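Local coordinates for uncharacterized protein (PDB 3GG7) that is of unknown function but binds manganese and, as a TatD-type metal-dependent hydrolase, probably cleaves ester bonds, perhaps those of nucleic acids, at residues H9-P14 with S32-P37; V17-A22 with A206-D211; L28-V33 with P51-A56; A38-T43 with D75-E80. All coordinates share one frame; numbering follows the deposited sequence.

Contact 1. Residues H9-P14 with S32-P37; sequences HLDLYP and SVTTTP. With MN (manganese (II) ion), chain B.
His9, a ligand of the manganese site, meets Val33 and Thr35 where two loops that follow neighbouring strands, 4-8 and 29-32, come together at the metal centre. Its NE2 binds the manganese at 2.1 Å; His7, Glu86, Asp196 and a water complete the shell. One methyl of Val33, CG2, sits over the middle of the imidazole face, 3.5 Å from the ring centroid and 14° off its normal, a CH-pi contact that backs the ring. Thr35 CG2 approaches obliquely, 3.8 Å from His9 ND1. The ring's other nitrogen is held by a water in the ring plane: His9 ND1 donates to it over 2.7 Å, and the same water donates to Asp11 OD1 and to Val33 O. Through this second shell the rotation of the imidazole is probably fixed. Asp11 starts its side chain toward the 32-37 loop, with CG between the backbone N and the carbonyl carbon (chi1 66°). Its OD2 accepts a hydrogen bond from a further water, 2.7 Å away; that water accepts from Thr35 N, and Asp11 OD2 is also hydrogen-bonded to Thr43 OG1. A third water joins Asp11 N, Ser32 OG and Val33 O, beside the packing of Leu10 CD1 on Ser32 OG at 3.6 Å. An HxH pair at the C-terminal end of the first strand, His7 on the strand and His9 just after it, is typical of the TIM-barrel metallo-dependent hydrolases.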
loop_
_atom_site.group_PDB
_atom_site.type_symbol
_atom_site.label_atom_id
_atom_site.label_comp_id
_atom_site.label_asym_id
_atom_site.label_seq_id
_atom_site.Cartn_x
_atom_site.Cartn_y
_atom_site.Cartn_z
ATOM N N HIS A 9 -0.927 -8.627 1.942
ATOM C CA HIS A 9 -2.190 -9.165 2.422
ATOM C C HIS A 9 -1.935 -10.410 3.242
ATOM O O HIS A 9 -2.186 -11.527 2.772
ATOM C CB HIS A 9 -3.132 -9.454 1.253
ATOM C CG HIS A 9 -3.440 -8.244 0.424
ATOM N ND1 HIS A 9 -4.603 -7.520 0.573
ATOM C CD2 HIS A 9 -2.746 -7.635 -0.566
ATOM C CE1 HIS A 9 -4.602 -6.507 -0.274
ATOM N NE2 HIS A 9 -3.496 -6.561 -0.992
ATOM N N LEU A 10 -1.451 -10.237 4.467
ATOM C CA LEU A 10 -1.213 -11.412 5.333
ATOM C C LEU A 10 -2.458 -12.261 5.482
ATOM O O LEU A 10 -2.356 -13.492 5.512
ATOM C CB LEU A 10 -0.758 -11.015 6.727
ATOM C CG LEU A 10 0.523 -10.267 6.878
ATOM C CD1 LEU A 10 0.758 -10.157 8.391
ATOM C CD2 LEU A 10 1.688 -11.006 6.203
ATOM N N ASP A 11 -3.629 -11.628 5.498
ATOM C CA ASP A 11 -4.881 -12.330 5.780
ATOM C C ASP A 11 -5.421 -13.126 4.576
ATOM O O ASP A 11 -6.461 -13.787 4.687
ATOM C CB ASP A 11 -5.927 -11.381 6.401
ATOM C CG ASP A 11 -6.397 -10.296 5.456
ATOM O OD1 ASP A 11 -6.062 -10.334 4.242
ATOM O OD2 ASP A 11 -7.113 -9.382 5.971
ATOM N N LEU A 12 -4.724 -13.091 3.444
ATOM C CA LEU A 12 -5.154 -13.806 2.255
ATOM C C LEU A 12 -4.287 -15.037 1.972
ATOM O O LEU A 12 -4.537 -15.731 0.987
ATOM C CB LEU A 12 -5.171 -12.873 1.046
ATOM C CG LEU A 12 -6.170 -11.716 1.096
ATOM C CD1 LEU A 12 -6.140 -10.890 -0.202
ATOM C CD2 LEU A 12 -7.605 -12.218 1.402
ATOM N N TYR A 13 -3.297 -15.300 2.825
ATOM C CA TYR A 13 -2.484 -16.526 2.713
ATOM C C TYR A 13 -3.259 -17.714 3.280
ATOM O O TYR A 13 -4.110 -17.552 4.144
ATOM C CB TYR A 13 -1.159 -16.370 3.444
ATOM C CG TYR A 13 -0.179 -15.476 2.752
ATOM C CD1 TYR A 13 0.620 -15.946 1.719
ATOM C CD2 TYR A 13 -0.068 -14.144 3.105
ATOM C CE1 TYR A 13 1.530 -15.117 1.067
ATOM C CE2 TYR A 13 0.848 -13.300 2.457
ATOM C CZ TYR A 13 1.653 -13.778 1.460
ATOM O OH TYR A 13 2.517 -12.866 0.855
ATOM N N PRO A 14 -2.936 -18.937 2.815
ATOM C CA PRO A 14 -3.604 -20.068 3.454
ATOM C C PRO A 14 -3.370 -20.223 4.963
ATOM O O PRO A 14 -4.296 -20.640 5.678
ATOM C CB PRO A 14 -3.036 -21.271 2.698
ATOM C CG PRO A 14 -2.743 -20.762 1.358
ATOM C CD PRO A 14 -2.311 -19.306 1.527
ATOM N N SER A 32 0.304 -4.846 6.988
ATOM C CA SER A 32 -0.700 -5.883 6.792
ATOM C C SER A 32 -2.019 -5.188 6.442
ATOM O O SER A 32 -2.685 -4.637 7.334
ATOM C CB SER A 32 -0.807 -6.684 8.099
ATOM O OG SER A 32 -1.821 -7.687 8.045
ATOM N N VAL A 33 -2.360 -5.152 5.158
ATOM C CA VAL A 33 -3.524 -4.417 4.683
ATOM C C VAL A 33 -4.771 -5.287 4.664
ATOM O O VAL A 33 -4.682 -6.538 4.582
ATOM C CB VAL A 33 -3.273 -3.765 3.295
ATOM C CG1 VAL A 33 -2.135 -2.705 3.404
ATOM C CG2 VAL A 33 -2.892 -4.825 2.226
ATOM N N THR A 34 -5.932 -4.636 4.743
ATOM C CA THR A 34 -7.220 -5.344 4.719
ATOM C C THR A 34 -8.035 -4.948 3.489
ATOM O O THR A 34 -7.770 -3.908 2.834
ATOM C CB THR A 34 -8.016 -5.108 6.020
ATOM O OG1 THR A 34 -8.066 -3.712 6.343
ATOM C CG2 THR A 34 -7.375 -5.824 7.203
ATOM N N THR A 35 -9.021 -5.787 3.143
ATOM C CA THR A 35 -9.812 -5.558 1.951
ATOM C C THR A 35 -11.229 -5.111 2.248
ATOM O O THR A 35 -11.917 -4.597 1.353
ATOM C CB THR A 35 -9.848 -6.823 1.077
ATOM O OG1 THR A 35 -10.448 -7.865 1.798
ATOM C CG2 THR A 35 -8.405 -7.236 0.634
ATOM N N THR A 36 -11.666 -5.289 3.493
ATOM C CA THR A 36 -12.948 -4.746 3.967
ATOM C C THR A 36 -12.727 -4.374 5.432
ATOM O O THR A 36 -11.991 -5.074 6.141
ATOM C CB THR A 36 -14.128 -5.762 3.864
ATOM O OG1 THR A 36 -15.169 -5.333 4.751
ATOM C CG2 THR A 36 -13.735 -7.172 4.254
ATOM N N PRO A 37 -13.370 -3.284 5.894
ATOM C CA PRO A 37 -13.175 -2.932 7.298
ATOM C C PRO A 37 -13.720 -3.987 8.252
ATOM O O PRO A 37 -13.305 -4.022 9.424
ATOM C CB PRO A 37 -13.899 -1.580 7.438
ATOM C CG PRO A 37 -14.857 -1.568 6.321
ATOM C CD PRO A 37 -14.242 -2.316 5.188
HETATM MN MN MN B . -2.838 -5.105 -2.355
HETATM O O HOH W 1 -6.106 -8.101 2.796
HETATM O O HOH W 2 -3.379 -8.568 5.855
HETATM O O HOH W 3 -9.150 -8.284 4.500
HETATM O O HOH W 4 -3.091 -5.026 -4.375
#

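Contact 2. Residues V17-A22 with A206-D211; sequences VAVARA and AALPWD
Helix 16-25 runs past the turn that leads into helix 212-223, with Val19 and Leu208 nearest at 7.8 Å between CA atoms, so that in this TIM-barrel-type fold a helix from the start of the chain packs on a late loop. Contact is made by apolar side chains. Val19 holds CG1 anti to the backbone N (chi1 178°), and this methyl rests on the Pro209 ring, 3.8 Å from CD, while its CG2 lies 4.2 Å from Leu208 CD2. One turn on, Ala22 points at the six-membered ring of Trp210: its CB is 3.3 Å from Trp210 CH2, a close fit reached obliquely. The indole also presents its edge to the helix backbone, with Val19 O near the ring plane and 4.0 Å from CZ3. Leu208 CB covers the middle of one face of the indole, and Arg26 makes a cation-pi contact with the same side chain. An alanine in place of Trp210 would probably open a gap beside Ala22 and leave Arg26 without its aromatic partner. The turn itself is braced by Asp211, whose OD2 accepts from Leu208 N at 2.9 Å, the donor standing 44° out of the carboxylate plane.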
loop_
_atom_site.group_PDB
_atom_site.type_symbol
_atom_site.label_atom_id
_atom_site.label_comp_id
_atom_site.label_asym_id
_atom_site.label_seq_id
_atom_site.Cartn_x
_atom_site.Cartn_y
_atom_site.Cartn_z
ATOM N N VAL A 17 -1.033 -16.890 10.117
ATOM C CA VAL A 17 -0.186 -16.886 11.307
ATOM C C VAL A 17 1.236 -17.366 10.991
ATOM O O VAL A 17 2.201 -16.802 11.516
ATOM C CB VAL A 17 -0.817 -17.738 12.448
ATOM C CG1 VAL A 17 0.161 -17.943 13.600
ATOM C CG2 VAL A 17 -2.126 -17.101 12.912
ATOM N N ALA A 18 1.390 -18.397 10.157
ATOM C CA ALA A 18 2.723 -18.861 9.792
ATOM C C ALA A 18 3.532 -17.765 9.100
ATOM O O ALA A 18 4.730 -17.619 9.342
ATOM C CB ALA A 18 2.646 -20.123 8.902
ATOM N N VAL A 19 2.871 -16.992 8.233
ATOM C CA VAL A 19 3.562 -15.945 7.514
ATOM C C VAL A 19 3.940 -14.838 8.509
ATOM O O VAL A 19 5.048 -14.360 8.487
ATOM C CB VAL A 19 2.730 -15.409 6.330
ATOM C CG1 VAL A 19 3.455 -14.280 5.629
ATOM C CG2 VAL A 19 2.403 -16.561 5.334
ATOM N N ALA A 20 3.018 -14.445 9.371
ATOM C CA ALA A 20 3.306 -13.434 10.404
ATOM C C ALA A 20 4.458 -13.835 11.309
ATOM O O ALA A 20 5.328 -13.029 11.594
ATOM C CB ALA A 20 2.060 -13.159 11.242
ATOM N N ARG A 21 4.463 -15.085 11.782
ATOM C CA ARG A 21 5.566 -15.605 12.576
ATOM C C ARG A 21 6.893 -15.529 11.834
ATOM O O ARG A 21 7.919 -15.174 12.392
ATOM C CB ARG A 21 5.320 -17.070 12.933
ATOM C CG ARG A 21 4.461 -17.319 14.102
ATOM C CD ARG A 21 4.738 -18.748 14.617
ATOM N NE ARG A 21 3.531 -19.360 15.154
ATOM C CZ ARG A 21 2.753 -20.233 14.512
ATOM N NH1 ARG A 21 1.680 -20.700 15.135
ATOM N NH2 ARG A 21 3.026 -20.645 13.267
ATOM N N ALA A 22 6.873 -15.904 10.561
ATOM C CA ALA A 22 8.072 -15.883 9.739
ATOM C C ALA A 22 8.630 -14.468 9.570
ATOM O O ALA A 22 9.837 -14.256 9.488
ATOM C CB ALA A 22 7.777 -16.507 8.382
ATOM N N ALA A 206 2.794 -17.464 -5.487
ATOM C CA ALA A 206 2.446 -16.264 -4.712
ATOM C C ALA A 206 3.673 -15.724 -3.979
ATOM O O ALA A 206 4.421 -16.495 -3.357
ATOM C CB ALA A 206 1.357 -16.584 -3.730
ATOM N N ALA A 207 3.892 -14.422 -4.066
ATOM C CA ALA A 207 4.947 -13.754 -3.304
ATOM C C ALA A 207 4.740 -13.839 -1.801
ATOM O O ALA A 207 3.590 -13.844 -1.315
ATOM C CB ALA A 207 5.053 -12.310 -3.702
ATOM N N LEU A 208 5.861 -13.962 -1.093
ATOM C CA LEU A 208 5.926 -13.854 0.366
ATOM C C LEU A 208 6.636 -12.570 0.736
ATOM O O LEU A 208 7.414 -12.028 -0.061
ATOM C CB LEU A 208 6.690 -15.049 0.955
ATOM C CG LEU A 208 5.943 -16.366 0.839
ATOM C CD1 LEU A 208 6.970 -17.494 1.022
ATOM C CD2 LEU A 208 4.806 -16.411 1.876
ATOM N N PRO A 209 6.399 -12.051 1.957
ATOM C CA PRO A 209 6.991 -10.759 2.335
ATOM C C PRO A 209 8.503 -10.670 2.171
ATOM O O PRO A 209 9.028 -9.610 1.789
ATOM C CB PRO A 209 6.570 -10.586 3.798
ATOM C CG PRO A 209 5.324 -11.377 3.915
ATOM C CD PRO A 209 5.461 -12.547 2.972
ATOM N N TRP A 210 9.205 -11.758 2.427
ATOM C CA TRP A 210 10.644 -11.712 2.372
ATOM C C TRP A 210 11.181 -11.726 0.930
ATOM O O TRP A 210 12.380 -11.535 0.712
ATOM C CB TRP A 210 11.286 -12.789 3.272
ATOM C CG TRP A 210 10.660 -14.139 3.251
ATOM C CD1 TRP A 210 11.079 -15.226 2.539
ATOM C CD2 TRP A 210 9.524 -14.570 4.002
ATOM N NE1 TRP A 210 10.279 -16.294 2.798
ATOM C CE2 TRP A 210 9.311 -15.928 3.695
ATOM C CE3 TRP A 210 8.661 -13.943 4.910
ATOM C CZ2 TRP A 210 8.258 -16.663 4.251
ATOM C CZ3 TRP A 210 7.626 -14.670 5.461
ATOM C CH2 TRP A 210 7.421 -16.013 5.127
ATOM N N ASP A 211 10.293 -11.848 -0.065
ATOM C CA ASP A 211 10.685 -11.648 -1.459
ATOM C C ASP A 211 10.995 -10.175 -1.719
ATOM O O ASP A 211 11.460 -9.802 -2.814
ATOM C CB ASP A 211 9.566 -12.073 -2.426
ATOM C CG ASP A 211 9.356 -13.565 -2.504
ATOM O OD1 ASP A 211 10.333 -14.339 -2.373
ATOM O OD2 ASP A 211 8.203 -13.990 -2.719
#

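Contact 3. Residues L28-V33 with P51-A56; sequences LTVLSV and PHVWTA
Four backbone hydrogen bonds join Val30 and Ser32 to His52, Trp54 and Ala56, pairing strands 29-32 and 53-55 in parallel. Val30 is bonded through both its groups, its N to His52 O at 2.9 Å and its O to Trp54 N, each donor lying nearly along the C=O axis. Ser32 repeats the pattern with N to Trp54 O and O to Ala56 N, but with the donors tilted about 30° from the carbonyl planes. The N-H and C=O of the intervening Leu31 face strand 4-8. Trp54 NE1 is satisfied by Pro51 O at 3.0 Å, a bent bond lying in the indole plane, and His52 ND1 by Glu24. Thr29 CG2, anti to the backbone N, lies over the face of the Trp54 indole in a CH-pi contact, 3.6 Å from the centroid of the six-membered ring. An alanine in place of Trp54 would probably leave this methyl without its aromatic surface and Pro51 O without its indole donor. On the face of Ser32 and Thr55, opposite Trp54, a water 2.7 Å from Ser32 OG links it to Thr55 OG1. Together with helix 40-44 the strands form a beta-alpha-beta unit, the repeating element of TIM-barrel folds.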
loop_
_atom_site.group_PDB
_atom_site.type_symbol
_atom_site.label_atom_id
_atom_site.label_comp_id
_atom_site.label_asym_id
_atom_site.label_seq_id
_atom_site.Cartn_x
_atom_site.Cartn_y
_atom_site.Cartn_z
ATOM N N LEU A 28 11.134 -8.559 10.024
ATOM C CA LEU A 28 10.717 -7.945 8.766
ATOM C C LEU A 28 9.410 -7.196 9.043
ATOM O O LEU A 28 8.414 -7.805 9.430
ATOM C CB LEU A 28 10.532 -9.033 7.696
ATOM C CG LEU A 28 10.490 -8.576 6.245
ATOM C CD1 LEU A 28 10.811 -9.759 5.295
ATOM C CD2 LEU A 28 9.166 -7.953 5.892
ATOM N N THR A 29 9.446 -5.872 8.911
ATOM C CA THR A 29 8.282 -5.035 9.118
ATOM C C THR A 29 7.324 -5.109 7.947
ATOM O O THR A 29 7.713 -4.932 6.791
ATOM C CB THR A 29 8.689 -3.589 9.341
ATOM O OG1 THR A 29 9.631 -3.533 10.414
ATOM C CG2 THR A 29 7.478 -2.701 9.632
ATOM N N VAL A 30 6.059 -5.386 8.242
ATOM C CA VAL A 30 5.046 -5.491 7.213
ATOM C C VAL A 30 3.847 -4.598 7.495
ATOM O O VAL A 30 3.417 -4.453 8.646
ATOM C CB VAL A 30 4.563 -6.945 6.988
ATOM C CG1 VAL A 30 5.728 -7.851 6.573
ATOM C CG2 VAL A 30 3.876 -7.505 8.249
ATOM N N LEU A 31 3.340 -3.967 6.445
ATOM C CA LEU A 31 2.043 -3.303 6.506
ATOM C C LEU A 31 1.026 -4.305 6.016
ATOM O O LEU A 31 0.861 -4.552 4.834
ATOM C CB LEU A 31 1.998 -2.012 5.673
ATOM C CG LEU A 31 0.718 -1.218 5.878
ATOM C CD1 LEU A 31 0.797 -0.492 7.228
ATOM C CD2 LEU A 31 0.489 -0.230 4.698
ATOM N N SER A 32 0.304 -4.846 6.988
ATOM C CA SER A 32 -0.700 -5.883 6.792
ATOM C C SER A 32 -2.019 -5.188 6.442
ATOM O O SER A 32 -2.685 -4.637 7.334
ATOM C CB SER A 32 -0.807 -6.684 8.099
ATOM O OG SER A 32 -1.821 -7.687 8.045
ATOM N N VAL A 33 -2.360 -5.152 5.158
ATOM C CA VAL A 33 -3.524 -4.417 4.683
ATOM C C VAL A 33 -4.771 -5.287 4.664
ATOM O O VAL A 33 -4.682 -6.538 4.582
ATOM C CB VAL A 33 -3.273 -3.765 3.295
ATOM C CG1 VAL A 33 -2.135 -2.705 3.404
ATOM C CG2 VAL A 33 -2.892 -4.825 2.226
ATOM N N PRO A 51 5.387 -7.153 17.016
ATOM C CA PRO A 51 5.581 -5.711 16.820
ATOM C C PRO A 51 5.994 -5.327 15.420
ATOM O O PRO A 51 5.936 -4.161 15.103
ATOM C CB PRO A 51 6.682 -5.379 17.831
ATOM C CG PRO A 51 7.472 -6.597 17.896
ATOM C CD PRO A 51 6.473 -7.728 17.832
ATOM N N HIS A 52 6.384 -6.286 14.578
ATOM C CA HIS A 52 6.684 -5.999 13.163
ATOM C C HIS A 52 5.483 -6.074 12.270
ATOM O O HIS A 52 5.604 -5.765 11.084
ATOM C CB HIS A 52 7.742 -6.947 12.640
ATOM C CG HIS A 52 9.092 -6.675 13.223
ATOM N ND1 HIS A 52 9.502 -7.227 14.418
ATOM C CD2 HIS A 52 10.061 -5.813 12.844
ATOM C CE1 HIS A 52 10.698 -6.744 14.716
ATOM N NE2 HIS A 52 11.067 -5.900 13.773
ATOM N N VAL A 53 4.323 -6.444 12.793
ATOM C CA VAL A 53 3.114 -6.545 11.980
ATOM C C VAL A 53 2.252 -5.309 12.267
ATOM O O VAL A 53 1.711 -5.172 13.363
ATOM C CB VAL A 53 2.306 -7.823 12.325
ATOM C CG1 VAL A 53 1.012 -7.861 11.509
ATOM C CG2 VAL A 53 3.149 -9.099 12.048
ATOM N N TRP A 54 2.156 -4.407 11.294
ATOM C CA TRP A 54 1.433 -3.140 11.434
ATOM C C TRP A 54 0.193 -3.233 10.560
ATOM O O TRP A 54 0.285 -3.279 9.323
ATOM C CB TRP A 54 2.321 -1.993 10.941
ATOM C CG TRP A 54 3.635 -1.823 11.666
ATOM C CD1 TRP A 54 4.097 -2.525 12.754
ATOM C CD2 TRP A 54 4.652 -0.844 11.367
ATOM N NE1 TRP A 54 5.327 -2.039 13.133
ATOM C CE2 TRP A 54 5.690 -1.017 12.295
ATOM C CE3 TRP A 54 4.773 0.154 10.392
ATOM C CZ2 TRP A 54 6.853 -0.239 12.279
ATOM C CZ3 TRP A 54 5.913 0.933 10.391
ATOM C CH2 TRP A 54 6.938 0.730 11.342
ATOM N N THR A 55 -0.974 -3.244 11.186
ATOM C CA THR A 55 -2.214 -3.554 10.474
ATOM C C THR A 55 -2.917 -2.261 10.014
ATOM O O THR A 55 -3.031 -1.267 10.776
ATOM C CB THR A 55 -3.158 -4.380 11.354
ATOM O OG1 THR A 55 -2.441 -5.429 12.023
ATOM C CG2 THR A 55 -4.311 -4.984 10.528
ATOM N N ALA A 56 -3.378 -2.282 8.759
ATOM C CA ALA A 56 -4.057 -1.147 8.105
ATOM C C ALA A 56 -5.535 -1.527 7.858
ATOM O O ALA A 56 -5.863 -2.710 7.631
ATOM C CB ALA A 56 -3.357 -0.784 6.794
HETATM O O HOH W 5 -2.272 -7.909 10.673
#

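Contact 4. Residues A38-T43 with D75-E80; sequences AAWRGT and DRYLPE. With SO4 (sulfate ion), chain C.
Helix 40-44, the helical part of the beta-alpha-beta unit between strands 29-32 and 53-55, packs through Trp40 and Arg41 against Tyr77 of helix 72-77 and Glu80 of the 3-10 turn that follows. The side chains of Trp40 and Tyr77 lie alongside each other, pointing opposite ways. Their rings meet obliquely, the planes 33° apart; Trp40 CD1 lies over one face of the phenol ring toward its rim, and Trp40 CB comes to 3.4 Å from Tyr77 CD2. Glu80 then ties the two residues of the first helix together. Its OE1 accepts from Trp40 NE1 at 3.0 Å, in the indole plane but from above the carboxylate, and from Arg41 NH1 at 2.7 Å. Arg41 NH2 reaches OE2 at 2.9 Å, completing an end-on, two-nitrogen salt bridge in which both oxygens use their syn lone pairs and the two flat groups are 8° from coplanar. A bend at chi2 (-91°) turns CD of Arg41 out of an extended path. Over one face of its guanidinium sits Tyr77 CE1, 3.5 Å from NH2. A sulfate, probably from the crystallisation liquor, accepts hydrogen bonds from Arg41 NE (O2, 2.9 Å), Arg76 NH2 (O3) and Tyr77 OH (O4, 2.7 Å). A water joins Tyr77 OH to Ala38 O and Arg41 N. With Glu80 and the sulfate both at its edges, Arg41 is held by two anions, and the sulfate probably eases the repulsion between the like charges of Arg41 and Arg76.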
loop_
_atom_site.group_PDB
_atom_site.type_symbol
_atom_site.label_atom_id
_atom_site.label_comp_id
_atom_site.label_asym_id
_atom_site.label_seq_id
_atom_site.Cartn_x
_atom_site.Cartn_y
_atom_site.Cartn_z
ATOM N N ALA A 38 -14.649 -4.814 7.784
ATOM C CA ALA A 38 -15.160 -5.914 8.603
ATOM C C ALA A 38 -14.081 -6.915 8.993
ATOM O O ALA A 38 -14.251 -7.653 9.955
ATOM C CB ALA A 38 -16.309 -6.618 7.872
ATOM N N ALA A 39 -12.993 -6.953 8.225
ATOM C CA ALA A 39 -11.873 -7.867 8.480
ATOM C C ALA A 39 -10.949 -7.396 9.603
ATOM O O ALA A 39 -10.051 -8.116 10.002
ATOM C CB ALA A 39 -11.065 -8.093 7.191
ATOM N N TRP A 40 -11.195 -6.208 10.143
ATOM C CA TRP A 40 -10.253 -5.580 11.079
ATOM C C TRP A 40 -9.915 -6.472 12.282
ATOM O O TRP A 40 -8.750 -6.693 12.587
ATOM C CB TRP A 40 -10.820 -4.200 11.511
ATOM C CG TRP A 40 -9.947 -3.519 12.478
ATOM C CD1 TRP A 40 -10.220 -3.285 13.798
ATOM C CD2 TRP A 40 -8.639 -3.013 12.248
ATOM N NE1 TRP A 40 -9.175 -2.642 14.396
ATOM C CE2 TRP A 40 -8.179 -2.468 13.469
ATOM C CE3 TRP A 40 -7.800 -2.965 11.125
ATOM C CZ2 TRP A 40 -6.920 -1.895 13.596
ATOM C CZ3 TRP A 40 -6.560 -2.353 11.250
ATOM C CH2 TRP A 40 -6.123 -1.859 12.468
ATOM N N ARG A 41 -10.914 -6.975 12.990
ATOM C CA ARG A 41 -10.618 -7.668 14.240
ATOM C C ARG A 41 -9.791 -8.928 13.960
ATOM O O ARG A 41 -8.814 -9.205 14.619
ATOM C CB ARG A 41 -11.891 -8.033 14.990
ATOM C CG ARG A 41 -12.515 -6.882 15.703
ATOM C CD ARG A 41 -12.032 -6.716 17.131
ATOM N NE ARG A 41 -12.586 -5.467 17.633
ATOM C CZ ARG A 41 -11.942 -4.296 17.657
ATOM N NH1 ARG A 41 -10.658 -4.211 17.356
ATOM N NH2 ARG A 41 -12.580 -3.209 18.040
ATOM N N GLY A 42 -10.199 -9.686 12.939
ATOM C CA GLY A 42 -9.534 -10.917 12.621
ATOM C C GLY A 42 -8.114 -10.704 12.127
ATOM O O GLY A 42 -7.176 -11.436 12.469
ATOM N N THR A 43 -7.922 -9.717 11.279
ATOM C CA THR A 43 -6.601 -9.454 10.743
ATOM C C THR A 43 -5.695 -8.771 11.760
ATOM O O THR A 43 -4.531 -9.144 11.892
ATOM C CB THR A 43 -6.733 -8.650 9.459
ATOM O OG1 THR A 43 -7.526 -9.415 8.554
ATOM C CG2 THR A 43 -5.366 -8.386 8.862
ATOM N N ASP A 75 -15.544 3.654 9.857
ATOM C CA ASP A 75 -15.482 4.704 10.871
ATOM C C ASP A 75 -15.367 4.138 12.287
ATOM O O ASP A 75 -14.657 4.717 13.120
ATOM C CB ASP A 75 -16.644 5.681 10.787
ATOM C CG ASP A 75 -16.411 6.935 11.657
ATOM O OD1 ASP A 75 -15.520 7.757 11.329
ATOM O OD2 ASP A 75 -17.095 7.077 12.698
ATOM N N ARG A 76 -16.011 2.989 12.541
ATOM C CA ARG A 76 -15.969 2.342 13.850
ATOM C C ARG A 76 -14.539 2.106 14.297
ATOM O O ARG A 76 -14.192 2.348 15.460
ATOM C CB ARG A 76 -16.751 1.021 13.858
ATOM C CG ARG A 76 -16.769 0.280 15.195
ATOM C CD ARG A 76 -17.703 -0.910 15.139
ATOM N NE ARG A 76 -17.734 -1.702 16.369
ATOM C CZ ARG A 76 -18.495 -1.442 17.439
ATOM N NH1 ARG A 76 -19.272 -0.362 17.464
ATOM N NH2 ARG A 76 -18.443 -2.244 18.502
ATOM N N TYR A 77 -13.710 1.570 13.392
ATOM C CA TYR A 77 -12.379 1.109 13.751
ATOM C C TYR A 77 -11.254 2.081 13.473
ATOM O O TYR A 77 -10.149 1.865 13.955
ATOM C CB TYR A 77 -12.077 -0.183 13.003
ATOM C CG TYR A 77 -12.977 -1.364 13.333
ATOM C CD1 TYR A 77 -13.379 -1.647 14.632
ATOM C CD2 TYR A 77 -13.394 -2.202 12.333
ATOM C CE1 TYR A 77 -14.171 -2.783 14.904
ATOM C CE2 TYR A 77 -14.156 -3.322 12.576
ATOM C CZ TYR A 77 -14.551 -3.605 13.873
ATOM O OH TYR A 77 -15.299 -4.738 14.070
ATOM N N LEU A 78 -11.536 3.175 12.775
ATOM C CA LEU A 78 -10.507 4.146 12.433
ATOM C C LEU A 78 -9.666 4.639 13.616
ATOM O O LEU A 78 -8.474 4.807 13.469
ATOM C CB LEU A 78 -11.122 5.297 11.642
ATOM C CG LEU A 78 -10.262 6.221 10.787
ATOM C CD1 LEU A 78 -9.237 5.459 9.934
ATOM C CD2 LEU A 78 -11.215 7.065 9.960
ATOM N N PRO A 79 -10.263 4.810 14.813
ATOM C CA PRO A 79 -9.437 5.250 15.952
ATOM C C PRO A 79 -8.351 4.265 16.393
ATOM O O PRO A 79 -7.413 4.640 17.127
ATOM C CB PRO A 79 -10.467 5.425 17.068
ATOM C CG PRO A 79 -11.720 5.718 16.370
ATOM C CD PRO A 79 -11.689 4.816 15.152
ATOM N N GLU A 80 -8.446 3.016 15.952
ATOM C CA GLU A 80 -7.505 1.977 16.363
ATOM C C GLU A 80 -6.228 1.844 15.539
ATOM O O GLU A 80 -5.393 0.978 15.822
ATOM C CB GLU A 80 -8.217 0.630 16.383
ATOM C CG GLU A 80 -9.371 0.621 17.367
ATOM C CD GLU A 80 -10.100 -0.690 17.416
ATOM O OE1 GLU A 80 -9.454 -1.758 17.230
ATOM O OE2 GLU A 80 -11.334 -0.656 17.627
HETATM S S SO4 C . -16.226 -4.920 17.695
HETATM O O1 SO4 C . -15.440 -3.780 18.145
HETATM O O2 SO4 C . -15.415 -6.139 17.743
HETATM O O3 SO4 C . -17.387 -5.104 18.582
HETATM O O4 SO4 C . -16.681 -4.621 16.338
HETATM O O HOH W 6 -13.829 -6.750 12.608
#

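The four contacts cluster around the first three strands of a TIM-barrel-type fold; only 206-211 comes from late in the chain. Contact 3 joins strands 29-32 and 53-55, and contact 1 continues from the first of these, sharing Ser32 and Val33, with its centre about 11 Å away. Contacts 2 and 4, on helices 16-25 and 40-44, have centres about 22 Å apart and do not touch. Tyr13 hydrogen-bonded to Ala207 connects contacts 1 and 2, Asp11 hydrogen-bonded to Thr43 contacts 1 and 4. Contact 1 alternates with contact 2 along the chain and closes before contact 4 opens; contacts 3 and 4 are nested within contact 2, whose 206-211 segment returns beside the loop that carries His9.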